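Local coordinates for protein possible TctC subunit of the Tripartite Tricarboxylate Transport(TTT) Family (Rhodopseudomonas palustris, PDB 6HKE) that binds malate, probably as the periplasmic substrate-binding protein that delivers C4-dicarboxylates to a tripartite tricarboxylate transporter, at residues F13-V18 and T44-P48; L36-M41 and A262-V268; S154-N159 and D187-D191. The protein carries 2 engineered substitutions. All coordinates share one frame. Residue numbers count along the deposited sequence, not the author numbering.

How the contacts relate
Contacts 1 and 2 lie at one end of the bilobed binding protein and contact 3 at the other. The first two have centres about 15 Å apart and share helix 29-45: contact 1 joins its C-terminal end and the following turn to the residues entering strand 18-22, while contact 2 packs its middle against the junction of helices 249-263 and 266-274. Their segments alternate along the chain; contact 2 brings the late helices back onto this N-terminal lobe. Contact 3 comes after contact 1 and between the two segments of contact 2, its centre about 30 Å from that of contact 2 and 39 Å from that of contact 1. It lies in the other lobe, nearest of the three to the bound malate.

Contact 1: residues F13-V18 and T44-P48; sequences FPVRTV and TLGQP
Residues 13-17 form an irregular N-terminal strip that becomes strand 18-22 at Val18, and the peptide bond before Pro14 is cis. Opposite, helix 29-45 ends at Leu45; Gly46 leaves helical geometry with positive phi (83°, psi 7°), and Gln47 and Pro48 are extended (-134/150° and -69/158°). The backbones come closest at Thr17 and Pro48, whose CA atoms are 5.2 Å apart. There Val18 N donates a hydrogen bond to Pro48 O at 3.1 Å, and Thr17 CA makes a CA-H...O contact with the same Pro48 O at 3.4 Å. The Val18-Pro48 hydrogen bond lies at the entrance to the parallel pairing of strands 18-22 and 49-53, which Val18 continues with Glu50; helix 29-45 is the link between them in a beta-alpha-beta unit of the periplasmic-binding-protein fold. Pro14 turns its ring, C-gamma endo, toward the helix end: CD lies 3.2 Å from Leu45 O, and CG is 3.9 Å from Leu45 CB and 3.5 Å from Gln47 CB. Gln47, with chi1 and chi2 both m, lays its aliphatic base over the strip, CB 3.6 Å from Arg16 O. Leu45 (chi1 m, chi2 t) reaches Phe13 CE2 with CD2 at 4.4 Å and Val18 CG2 with CD1 at 4.5 Å. Thr17 OG1 lies 3.5 Å from Pro48 CG, while His74 meets Phe13 edge-to-face and hydrogen-bonds to Val15 N.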
ATOM      1  N   PHE A  13     -25.700 -13.843   6.791  1.00 29.68           N
ATOM      2  CA  PHE A  13     -24.347 -13.229   6.926  1.00 29.38           C
ATOM      3  C   PHE A  13     -24.456 -11.710   6.930  1.00 28.90           C
ATOM      4  O   PHE A  13     -25.140 -11.147   6.103  1.00 27.88           O
ATOM      5  CB  PHE A  13     -23.416 -13.601   5.767  1.00 28.90           C
ATOM      6  CG  PHE A  13     -22.120 -12.829   5.755  1.00 27.53           C
ATOM      7  CD1 PHE A  13     -21.051 -13.229   6.537  1.00 29.01           C
ATOM      8  CD2 PHE A  13     -21.991 -11.656   5.027  1.00 27.94           C
ATOM      9  CE1 PHE A  13     -19.864 -12.502   6.551  1.00 31.41           C
ATOM     10  CE2 PHE A  13     -20.807 -10.934   5.035  1.00 27.94           C
ATOM     11  CZ  PHE A  13     -19.744 -11.352   5.804  1.00 28.65           C
ATOM     12  N   PRO A  14     -23.729 -10.978   7.792  1.00 30.75           N
ATOM     13  CA  PRO A  14     -23.016 -11.558   8.933  1.00 30.37           C
ATOM     14  C   PRO A  14     -23.945 -11.911  10.101  1.00 30.91           C
ATOM     15  O   PRO A  14     -25.020 -11.379  10.142  1.00 33.85           O
ATOM     16  CB  PRO A  14     -22.035 -10.445   9.330  1.00 29.51           C
ATOM     17  CG  PRO A  14     -22.707  -9.169   8.871  1.00 30.32           C
ATOM     18  CD  PRO A  14     -23.488  -9.536   7.630  1.00 30.52           C
ATOM     19  N   VAL A  15     -23.488 -12.798  10.993  1.00 35.11           N
ATOM     20  CA  VAL A  15     -24.151 -13.225  12.268  1.00 38.05           C
ATOM     21  C   VAL A  15     -23.482 -12.542  13.471  1.00 35.98           C
ATOM     22  O   VAL A  15     -23.982 -12.680  14.602  1.00 35.48           O
ATOM     23  CB  VAL A  15     -24.097 -14.756  12.403  1.00 40.49           C
ATOM     24  CG1 VAL A  15     -24.521 -15.232  13.785  1.00 45.74           C
ATOM     25  CG2 VAL A  15     -24.930 -15.432  11.318  1.00 41.20           C
ATOM     26  N   ARG A  16     -22.382 -11.828  13.256  1.00 34.55           N
ATOM     27  CA  ARG A  16     -21.611 -11.213  14.366  1.00 32.94           C
ATOM     28  C   ARG A  16     -20.606 -10.227  13.784  1.00 31.64           C
ATOM     29  O   ARG A  16     -20.551 -10.106  12.549  1.00 28.75           O
ATOM     30  CB  ARG A  16     -20.879 -12.292  15.176  1.00 33.80           C
ATOM     31  CG  ARG A  16     -19.816 -13.044  14.388  1.00 32.35           C
ATOM     32  CD  ARG A  16     -19.387 -14.327  15.044  1.00 34.04           C
ATOM     33  NE  ARG A  16     -18.166 -14.756  14.383  1.00 36.07           N
ATOM     34  CZ  ARG A  16     -18.068 -15.689  13.439  1.00 36.16           C
ATOM     35  NH1 ARG A  16     -19.138 -16.348  13.028  1.00 37.02           N
ATOM     36  NH2 ARG A  16     -16.883 -15.953  12.903  1.00 37.08           N
ATOM     37  N   THR A  17     -19.809  -9.608  14.653  1.00 29.57           N
ATOM     38  CA  THR A  17     -18.778  -8.616  14.277  1.00 31.32           C
ATOM     39  C   THR A  17     -17.865  -9.230  13.217  1.00 32.17           C
ATOM     40  O   THR A  17     -17.429 -10.377  13.400  1.00 34.93           O
ATOM     41  CB  THR A  17     -18.017  -8.140  15.513  1.00 30.07           C
ATOM     42  OG1 THR A  17     -18.992  -7.527  16.350  1.00 29.04           O
ATOM     43  CG2 THR A  17     -16.913  -7.161  15.194  1.00 31.31           C
ATOM     44  N   VAL A  18     -17.644  -8.517  12.112  1.00 31.69           N
ATOM     45  CA  VAL A  18     -16.670  -8.939  11.068  1.00 29.90           C
ATOM     46  C   VAL A  18     -15.297  -8.397  11.474  1.00 28.80           C
ATOM     47  O   VAL A  18     -15.222  -7.215  11.851  1.00 29.92           O
ATOM     48  CB  VAL A  18     -17.090  -8.460   9.672  1.00 30.48           C
ATOM     49  CG1 VAL A  18     -16.032  -8.796   8.632  1.00 30.65           C
ATOM     50  CG2 VAL A  18     -18.450  -9.015   9.279  1.00 29.42           C
ATOM     51  N   THR A  44     -24.332  -1.435   5.402  1.00 27.71           N
ATOM     52  CA  THR A  44     -24.868  -2.446   4.455  1.00 27.22           C
ATOM     53  C   THR A  44     -24.927  -3.812   5.146  1.00 23.74           C
ATOM     54  O   THR A  44     -25.876  -4.559   4.912  1.00 23.36           O
ATOM     55  CB  THR A  44     -24.052  -2.441   3.156  1.00 26.94           C
ATOM     56  OG1 THR A  44     -24.110  -1.098   2.704  1.00 28.53           O
ATOM     57  CG2 THR A  44     -24.590  -3.368   2.091  1.00 29.06           C
ATOM     58  N   LEU A  45     -23.938  -4.150   5.956  1.00 22.18           N
ATOM     59  CA  LEU A  45     -23.827  -5.514   6.526  1.00 22.01           C
ATOM     60  C   LEU A  45     -24.802  -5.705   7.697  1.00 22.16           C
ATOM     61  O   LEU A  45     -25.207  -6.849   7.894  1.00 23.79           O
ATOM     62  CB  LEU A  45     -22.375  -5.763   6.951  1.00 21.75           C
ATOM     63  CG  LEU A  45     -21.355  -5.679   5.823  1.00 21.46           C
ATOM     64  CD1 LEU A  45     -19.980  -5.989   6.356  1.00 22.38           C
ATOM     65  CD2 LEU A  45     -21.717  -6.618   4.673  1.00 21.52           C
ATOM     66  N   GLY A  46     -25.111  -4.663   8.473  1.00 23.27           N
ATOM     67  CA  GLY A  46     -26.001  -4.750   9.650  1.00 23.41           C
ATOM     68  C   GLY A  46     -25.261  -5.236  10.889  1.00 24.99           C
ATOM     69  O   GLY A  46     -25.906  -5.438  11.934  1.00 26.08           O
ATOM     70  N   GLN A  47     -23.942  -5.379  10.800  1.00 25.14           N
ATOM     71  CA  GLN A  47     -23.075  -5.762  11.941  1.00 26.76           C
ATOM     72  C   GLN A  47     -21.865  -4.832  11.955  1.00 23.81           C
ATOM     73  O   GLN A  47     -21.404  -4.373  10.918  1.00 23.89           O
ATOM     74  CB  GLN A  47     -22.667  -7.240  11.844  1.00 28.14           C
ATOM     75  CG  GLN A  47     -23.798  -8.220  12.143  1.00 30.18           C
ATOM     76  CD  GLN A  47     -24.193  -8.308  13.600  1.00 32.18           C
ATOM     77  OE1 GLN A  47     -23.440  -7.951  14.504  1.00 34.64           O
ATOM     78  NE2 GLN A  47     -25.394  -8.803  13.844  1.00 33.48           N
ATOM     79  N   PRO A  48     -21.286  -4.535  13.133  1.00 24.69           N
ATOM     80  CA  PRO A  48     -20.087  -3.711  13.181  1.00 25.30           C
ATOM     81  C   PRO A  48     -18.876  -4.449  12.582  1.00 26.55           C
ATOM     82  O   PRO A  48     -18.880  -5.683  12.468  1.00 27.40           O
ATOM     83  CB  PRO A  48     -19.951  -3.402  14.671  1.00 25.31           C
ATOM     84  CG  PRO A  48     -20.557  -4.589  15.346  1.00 25.05           C
ATOM     85  CD  PRO A  48     -21.704  -5.015  14.456  1.00 24.90           C
TER

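Contact 2: residues L36-M41 and A262-V268; sequences LITAEM and ALDQSDV
Glu40, Val268 and Ala262 have the most surface covered where, in the N-terminal lobe, the middle of helix 29-45 meets the junction between helices 249-263 and 266-274. Residues 36-41 are helical; across from them the chain leaves the first helix, places Gln265 (phi -67°, psi 133°) at the N-cap position and starts the second at Ser266. CA atoms approach to 5.0 Å at Glu40 and Ala262 and, one turn earlier in helix 29-45, to 6.4 Å at Leu36 and Val268 of the second helix. Ala262 permits the tighter approach: its CB lies 3.6 Å from Ile37 O and 3.7 Å from Glu40 CB. Val268 (chi1 t) sets CG2 3.5 Å from Glu40 CG and 4.0 Å from Leu36 CD1, and CG1 4.0 Å from Ile37 CG1. Ile37 also brings CD1 to 3.8 Å from Leu263 CD2. Glu40, m at chi1 and chi2, packs through its methylenes; OE1 forms a salt bridge to Lys43. The junction lies outside the pocket, the Leu36 side chain about 13 Å from the bound malate. With no hydrogen bond across it, it rests on apolar and van der Waals contacts, with the charge of Glu40 paired along its own helix.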
ATOM      1  N   LEU A  36     -11.499   3.823   7.313  1.00 25.42           N
ATOM      2  CA  LEU A  36     -12.389   4.787   6.625  1.00 25.51           C
ATOM      3  C   LEU A  36     -13.487   4.017   5.884  1.00 26.00           C
ATOM      4  O   LEU A  36     -14.670   4.410   5.996  1.00 27.34           O
ATOM      5  CB  LEU A  36     -11.525   5.627   5.681  1.00 25.30           C
ATOM      6  CG  LEU A  36     -12.293   6.546   4.743  1.00 27.96           C
ATOM      7  CD1 LEU A  36     -13.170   7.500   5.546  1.00 28.54           C
ATOM      8  CD2 LEU A  36     -11.330   7.302   3.830  1.00 28.52           C
ATOM      9  N   ILE A  37     -13.133   2.940   5.171  1.00 25.41           N
ATOM     10  CA  ILE A  37     -14.124   2.200   4.342  1.00 25.98           C
ATOM     11  C   ILE A  37     -14.958   1.242   5.216  1.00 24.99           C
ATOM     12  O   ILE A  37     -16.216   1.251   5.093  1.00 20.98           O
ATOM     13  CB  ILE A  37     -13.454   1.525   3.134  1.00 25.78           C
ATOM     14  CG1 ILE A  37     -12.939   2.586   2.161  1.00 28.35           C
ATOM     15  CG2 ILE A  37     -14.429   0.595   2.453  1.00 25.48           C
ATOM     16  CD1 ILE A  37     -11.932   2.098   1.172  1.00 29.39           C
ATOM     17  N   THR A  38     -14.319   0.475   6.095  1.00 24.68           N
ATOM     18  CA  THR A  38     -14.995  -0.571   6.909  1.00 26.06           C
ATOM     19  C   THR A  38     -16.049   0.050   7.833  1.00 25.87           C
ATOM     20  O   THR A  38     -17.102  -0.608   7.987  1.00 24.59           O
ATOM     21  CB  THR A  38     -13.996  -1.454   7.661  1.00 26.29           C
ATOM     22  OG1 THR A  38     -13.219  -0.645   8.552  1.00 24.45           O
ATOM     23  CG2 THR A  38     -13.125  -2.218   6.682  1.00 26.92           C
ATOM     24  N   ALA A  39     -15.814   1.239   8.406  1.00 24.78           N
ATOM     25  CA  ALA A  39     -16.831   1.928   9.249  1.00 26.48           C
ATOM     26  C   ALA A  39     -18.117   2.147   8.439  1.00 26.88           C
ATOM     27  O   ALA A  39     -19.203   1.824   8.963  1.00 28.86           O
ATOM     28  CB  ALA A  39     -16.312   3.222   9.825  1.00 26.35           C
ATOM     29  N   GLU A  40     -18.018   2.589   7.182  1.00 25.51           N
ATOM     30  CA  GLU A  40     -19.223   2.837   6.344  1.00 26.46           C
ATOM     31  C   GLU A  40     -19.852   1.498   5.955  1.00 25.87           C
ATOM     32  O   GLU A  40     -21.080   1.448   5.885  1.00 27.77           O
ATOM     33  CB  GLU A  40     -18.881   3.709   5.137  1.00 27.16           C
ATOM     34  CG  GLU A  40     -18.583   5.160   5.504  1.00 31.55           C
ATOM     35  CD  GLU A  40     -19.776   6.022   5.903  1.00 35.76           C
ATOM     36  OE1 GLU A  40     -20.767   5.461   6.393  1.00 42.74           O
ATOM     37  OE2 GLU A  40     -19.724   7.260   5.705  1.00 43.28           O
ATOM     38  N   MET A  41     -19.043   0.446   5.775  1.00 26.34           N
ATOM     39  CA  MET A  41     -19.503  -0.908   5.356  1.00 26.11           C
ATOM     40  C   MET A  41     -20.545  -1.458   6.345  1.00 26.41           C
ATOM     41  O   MET A  41     -21.469  -2.150   5.893  1.00 23.75           O
ATOM     42  CB  MET A  41     -18.330  -1.885   5.237  1.00 27.41           C
ATOM     43  CG  MET A  41     -17.615  -1.816   3.895  1.00 28.96           C
ATOM     44  SD  MET A  41     -16.044  -2.754   3.855  1.00 31.58           S
ATOM     45  CE  MET A  41     -16.646  -4.437   3.727  1.00 29.43           C
ATOM     46  N   ALA A 262     -20.104   1.939   0.503  1.00 24.97           N
ATOM     47  CA  ALA A 262     -19.164   2.683   1.378  1.00 22.11           C
ATOM     48  C   ALA A 262     -18.365   3.707   0.550  1.00 22.26           C
ATOM     49  O   ALA A 262     -18.232   4.886   0.981  1.00 21.07           O
ATOM     50  CB  ALA A 262     -18.237   1.731   2.099  1.00 20.89           C
ATOM     51  N   LEU A 263     -17.818   3.264  -0.579  1.00 21.43           N
ATOM     52  CA  LEU A 263     -17.071   4.113  -1.542  1.00 22.41           C
ATOM     53  C   LEU A 263     -17.961   5.266  -2.052  1.00 23.80           C
ATOM     54  O   LEU A 263     -17.412   6.324  -2.349  1.00 22.46           O
ATOM     55  CB  LEU A 263     -16.594   3.222  -2.692  1.00 21.72           C
ATOM     56  CG  LEU A 263     -15.505   2.226  -2.318  1.00 20.79           C
ATOM     57  CD1 LEU A 263     -15.120   1.382  -3.518  1.00 20.40           C
ATOM     58  CD2 LEU A 263     -14.299   2.947  -1.735  1.00 20.57           C
ATOM     59  N   ASP A 264     -19.283   5.076  -2.108  1.00 26.49           N
ATOM     60  CA  ASP A 264     -20.267   6.103  -2.554  1.00 28.76           C
ATOM     61  C   ASP A 264     -20.548   7.142  -1.468  1.00 28.24           C
ATOM     62  O   ASP A 264     -21.144   8.152  -1.818  1.00 29.07           O
ATOM     63  CB  ASP A 264     -21.614   5.477  -2.916  1.00 30.43           C
ATOM     64  CG  ASP A 264     -21.542   4.601  -4.141  1.00 29.74           C
ATOM     65  OD1 ASP A 264     -20.641   4.855  -4.987  1.00 29.76           O
ATOM     66  OD2 ASP A 264     -22.366   3.667  -4.221  1.00 31.96           O
ATOM     67  N   GLN A 265     -20.191   6.893  -0.203  1.00 27.79           N
ATOM     68  CA  GLN A 265     -20.426   7.866   0.893  1.00 28.59           C
ATOM     69  C   GLN A 265     -19.548   9.099   0.663  1.00 29.95           C
ATOM     70  O   GLN A 265     -18.358   8.941   0.384  1.00 29.10           O
ATOM     71  CB  GLN A 265     -20.121   7.279   2.264  1.00 30.66           C
ATOM     72  CG  GLN A 265     -21.070   6.175   2.687  1.00 33.96           C
ATOM     73  CD  GLN A 265     -22.490   6.586   2.410  1.00 35.19           C
ATOM     74  OE1 GLN A 265     -23.094   6.140   1.438  1.00 42.56           O
ATOM     75  NE2 GLN A 265     -23.000   7.491   3.222  1.00 36.54           N
ATOM     76  N   SER A 266     -20.138  10.285   0.777  1.00 30.27           N
ATOM     77  CA  SER A 266     -19.449  11.581   0.619  1.00 32.42           C
ATOM     78  C   SER A 266     -18.197  11.613   1.493  1.00 33.27           C
ATOM     79  O   SER A 266     -17.155  12.083   1.004  1.00 30.44           O
ATOM     80  CB  SER A 266     -20.339  12.722   0.963  1.00 33.39           C
ATOM     81  OG  SER A 266     -19.691  13.930   0.606  1.00 36.10           O
ATOM     82  N   ASP A 267     -18.329  11.143   2.732  1.00 33.34           N
ATOM     83  CA  ASP A 267     -17.274  11.185   3.770  1.00 36.93           C
ATOM     84  C   ASP A 267     -16.050  10.424   3.268  1.00 37.43           C
ATOM     85  O   ASP A 267     -14.924  10.915   3.461  1.00 40.13           O
ATOM     86  CB  ASP A 267     -17.744  10.550   5.073  1.00 42.74           C
ATOM     87  CG  ASP A 267     -16.983  11.100   6.256  1.00 50.62           C
ATOM     88  OD1 ASP A 267     -17.305  12.236   6.650  1.00 55.94           O
ATOM     89  OD2 ASP A 267     -16.041  10.412   6.730  1.00 55.38           O
ATOM     90  N   VAL A 268     -16.284   9.267   2.651  1.00 32.07           N
ATOM     91  CA  VAL A 268     -15.222   8.351   2.145  1.00 30.80           C
ATOM     92  C   VAL A 268     -14.587   8.958   0.882  1.00 29.25           C
ATOM     93  O   VAL A 268     -13.350   9.001   0.859  1.00 25.31           O
ATOM     94  CB  VAL A 268     -15.779   6.923   1.936  1.00 29.88           C
ATOM     95  CG1 VAL A 268     -14.812   5.984   1.242  1.00 28.58           C
ATOM     96  CG2 VAL A 268     -16.188   6.330   3.266  1.00 30.19           C
TER

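Contact 3: residues S154-N159 and D187-D191; sequences SCLLLN and DYMCD
Helix 150-162 lies across strand 188-192, and the short axes of residues 154-159 and 188-191 pass 8.1 Å apart with their N-to-C directions at 119°. The backbones are nearest at Cys155 and Cys190, with 5.7 Å between CA atoms. Within the extended strand, Tyr188 and Cys190 send their CA-to-CB bonds toward the helix, and Met189 and Asp191 away from it.

One hydrogen bond crosses the interface: Tyr188 OH donates to Asn159 OD1 at 2.7 Å. Tyr188 (chi1 68°, p) and Asn159 (chi1 m) bring these groups together, the acceptor lying at the ring edge near its plane.

The remaining contacts are apolar or van der Waals. Cys190 (chi1 m) has the most surface covered; its CB lies 3.4 Å from Ser154 CB and its SG 3.9 Å from Cys155 CA and 3.8 Å from Leu158 CD2. The two cysteines form no disulfide, Cys155 SG and Cys190 SG being 6.0 Å apart. Leu158 CD2 is also 4.0 Å from Tyr188 CE2, so Leu158 (chi1 t, chi2 p) touches both inward-facing strand residues. Ser154 OG bonds back to Val150 O, and Val150 and Ser151, at the start of this helix, bind malate.

Helix 150-162 connects parallel strands 141-144 and 167-170 and packs on the sheet, as in the alpha/beta lobe of a periplasmic binding protein. Strand 188-192 is flanked by parallel strand 141-144 and antiparallel strand 102-118. Val142 of the former touches Cys155 and Tyr188; on the latter, Val113 touches Ser154 and Cys190, and Leu115 touches Leu158 and Tyr188, while Leu157 packs against helix 287-305.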
ATOM      1  N   SER A 154       8.731  -0.643  -3.694  1.00 22.75           N
ATOM      2  CA  SER A 154       9.032   0.668  -4.327  1.00 23.38           C
ATOM      3  C   SER A 154      10.516   1.081  -4.162  1.00 26.35           C
ATOM      4  O   SER A 154      11.090   1.561  -5.147  1.00 27.31           O
ATOM      5  CB  SER A 154       8.103   1.711  -3.804  1.00 23.07           C
ATOM      6  OG  SER A 154       6.770   1.359  -4.107  1.00 22.91           O
ATOM      7  N   CYS A 155      11.133   0.918  -2.980  1.00 27.38           N
ATOM      8  CA  CYS A 155      12.533   1.351  -2.718  1.00 29.40           C
ATOM      9  C   CYS A 155      13.497   0.386  -3.416  1.00 28.38           C
ATOM     10  O   CYS A 155      14.522   0.839  -3.956  1.00 28.99           O
ATOM     11  CB  CYS A 155      12.816   1.536  -1.228  1.00 31.77           C
ATOM     12  SG  CYS A 155      13.395   0.066  -0.327  1.00 38.75           S
ATOM     13  N   LEU A 156      13.161  -0.896  -3.477  1.00 28.92           N
ATOM     14  CA  LEU A 156      13.977  -1.874  -4.238  1.00 28.57           C
ATOM     15  C   LEU A 156      13.936  -1.512  -5.734  1.00 28.84           C
ATOM     16  O   LEU A 156      14.989  -1.618  -6.406  1.00 28.50           O
ATOM     17  CB  LEU A 156      13.452  -3.281  -3.948  1.00 28.45           C
ATOM     18  CG  LEU A 156      14.216  -4.407  -4.637  1.00 30.87           C
ATOM     19  CD1 LEU A 156      14.241  -5.656  -3.771  1.00 31.53           C
ATOM     20  CD2 LEU A 156      13.614  -4.710  -6.003  1.00 31.01           C
ATOM     21  N   LEU A 157      12.782  -1.078  -6.250  1.00 27.20           N
ATOM     22  CA  LEU A 157      12.662  -0.706  -7.674  1.00 26.67           C
ATOM     23  C   LEU A 157      13.531   0.523  -7.936  1.00 28.24           C
ATOM     24  O   LEU A 157      14.339   0.492  -8.890  1.00 27.67           O
ATOM     25  CB  LEU A 157      11.210  -0.411  -8.036  1.00 26.23           C
ATOM     26  CG  LEU A 157      11.024   0.034  -9.486  1.00 25.77           C
ATOM     27  CD1 LEU A 157      11.682  -0.952 -10.449  1.00 24.94           C
ATOM     28  CD2 LEU A 157       9.557   0.200  -9.819  1.00 26.63           C
ATOM     29  N   LEU A 158      13.353   1.566  -7.119  1.00 27.60           N
ATOM     30  CA  LEU A 158      14.131   2.827  -7.206  1.00 29.13           C
ATOM     31  C   LEU A 158      15.635   2.526  -7.084  1.00 28.17           C
ATOM     32  O   LEU A 158      16.389   2.926  -7.983  1.00 27.89           O
ATOM     33  CB  LEU A 158      13.625   3.774  -6.115  1.00 30.04           C
ATOM     34  CG  LEU A 158      14.364   5.100  -5.985  1.00 29.51           C
ATOM     35  CD1 LEU A 158      14.059   6.025  -7.147  1.00 29.39           C
ATOM     36  CD2 LEU A 158      13.990   5.760  -4.674  1.00 31.80           C
ATOM     37  N   ASN A 159      16.061   1.824  -6.035  1.00 30.03           N
ATOM     38  CA  ASN A 159      17.498   1.540  -5.779  1.00 32.54           C
ATOM     39  C   ASN A 159      18.107   0.727  -6.935  1.00 34.60           C
ATOM     40  O   ASN A 159      19.266   1.013  -7.288  1.00 34.71           O
ATOM     41  CB  ASN A 159      17.703   0.865  -4.426  1.00 32.59           C
ATOM     42  CG  ASN A 159      17.403   1.802  -3.282  1.00 33.43           C
ATOM     43  OD1 ASN A 159      17.177   2.998  -3.474  1.00 37.09           O
ATOM     44  ND2 ASN A 159      17.385   1.259  -2.086  1.00 35.06           N
ATOM     45  N   ASP A 187      16.745   8.381   6.104  1.00 28.88           N
ATOM     46  CA  ASP A 187      17.152   9.320   5.028  1.00 29.05           C
ATOM     47  C   ASP A 187      16.055   9.407   3.971  1.00 29.66           C
ATOM     48  O   ASP A 187      15.594  10.524   3.687  1.00 29.16           O
ATOM     49  CB  ASP A 187      18.518   8.915   4.490  1.00 31.23           C
ATOM     50  CG  ASP A 187      19.564   9.120   5.575  1.00 32.48           C
ATOM     51  OD1 ASP A 187      19.774  10.286   5.950  1.00 33.15           O
ATOM     52  OD2 ASP A 187      20.063   8.116   6.111  1.00 33.78           O
ATOM     53  N   TYR A 188      15.618   8.279   3.426  1.00 29.48           N
ATOM     54  CA  TYR A 188      14.482   8.304   2.481  1.00 27.53           C
ATOM     55  C   TYR A 188      13.631   7.046   2.595  1.00 27.81           C
ATOM     56  O   TYR A 188      13.912   6.117   3.367  1.00 25.94           O
ATOM     57  CB  TYR A 188      14.967   8.591   1.064  1.00 26.84           C
ATOM     58  CG  TYR A 188      15.790   7.532   0.385  1.00 26.73           C
ATOM     59  CD1 TYR A 188      17.159   7.491   0.560  1.00 26.12           C
ATOM     60  CD2 TYR A 188      15.220   6.661  -0.533  1.00 25.56           C
ATOM     61  CE1 TYR A 188      17.941   6.585  -0.131  1.00 27.42           C
ATOM     62  CE2 TYR A 188      15.990   5.738  -1.219  1.00 26.00           C
ATOM     63  CZ  TYR A 188      17.357   5.704  -1.020  1.00 26.94           C
ATOM     64  OH  TYR A 188      18.137   4.795  -1.677  1.00 31.04           O
ATOM     65  N   MET A 189      12.560   7.077   1.818  1.00 28.88           N
ATOM     66  CA  MET A 189      11.389   6.199   1.948  1.00 30.75           C
ATOM     67  C   MET A 189      10.574   6.382   0.671  1.00 29.00           C
ATOM     68  O   MET A 189      10.473   7.541   0.190  1.00 26.85           O
ATOM     69  CB  MET A 189      10.601   6.674   3.168  1.00 36.44           C
ATOM     70  CG  MET A 189       9.707   5.659   3.801  1.00 41.87           C
ATOM     71  SD  MET A 189       8.986   6.509   5.221  1.00 45.86           S
ATOM     72  CE  MET A 189       7.364   6.918   4.593  1.00 45.19           C
ATOM     73  N   CYS A 190      10.061   5.290   0.114  1.00 26.19           N
ATOM     74  CA  CYS A 190       8.979   5.350  -0.892  1.00 27.02           C
ATOM     75  C   CYS A 190       7.700   5.074  -0.132  1.00 26.69           C
ATOM     76  O   CYS A 190       7.693   4.069   0.582  1.00 28.34           O
ATOM     77  CB  CYS A 190       9.228   4.373  -2.025  1.00 27.39           C
ATOM     78  SG  CYS A 190      10.761   4.780  -2.894  1.00 29.19           S
ATOM     79  N   ASP A 191       6.730   5.994  -0.180  1.00 26.05           N
ATOM     80  CA  ASP A 191       5.478   5.833   0.599  1.00 26.34           C
ATOM     81  C   ASP A 191       4.252   6.110  -0.287  1.00 24.13           C
ATOM     82  O   ASP A 191       4.339   6.857  -1.249  1.00 22.91           O
ATOM     83  CB  ASP A 191       5.545   6.682   1.864  1.00 28.00           C
ATOM     84  CG  ASP A 191       4.606   6.256   2.991  1.00 30.95           C
ATOM     85  OD1 ASP A 191       3.978   5.186   2.872  1.00 31.00           O
ATOM     86  OD2 ASP A 191       4.504   7.017   3.988  1.00 34.61           O
TER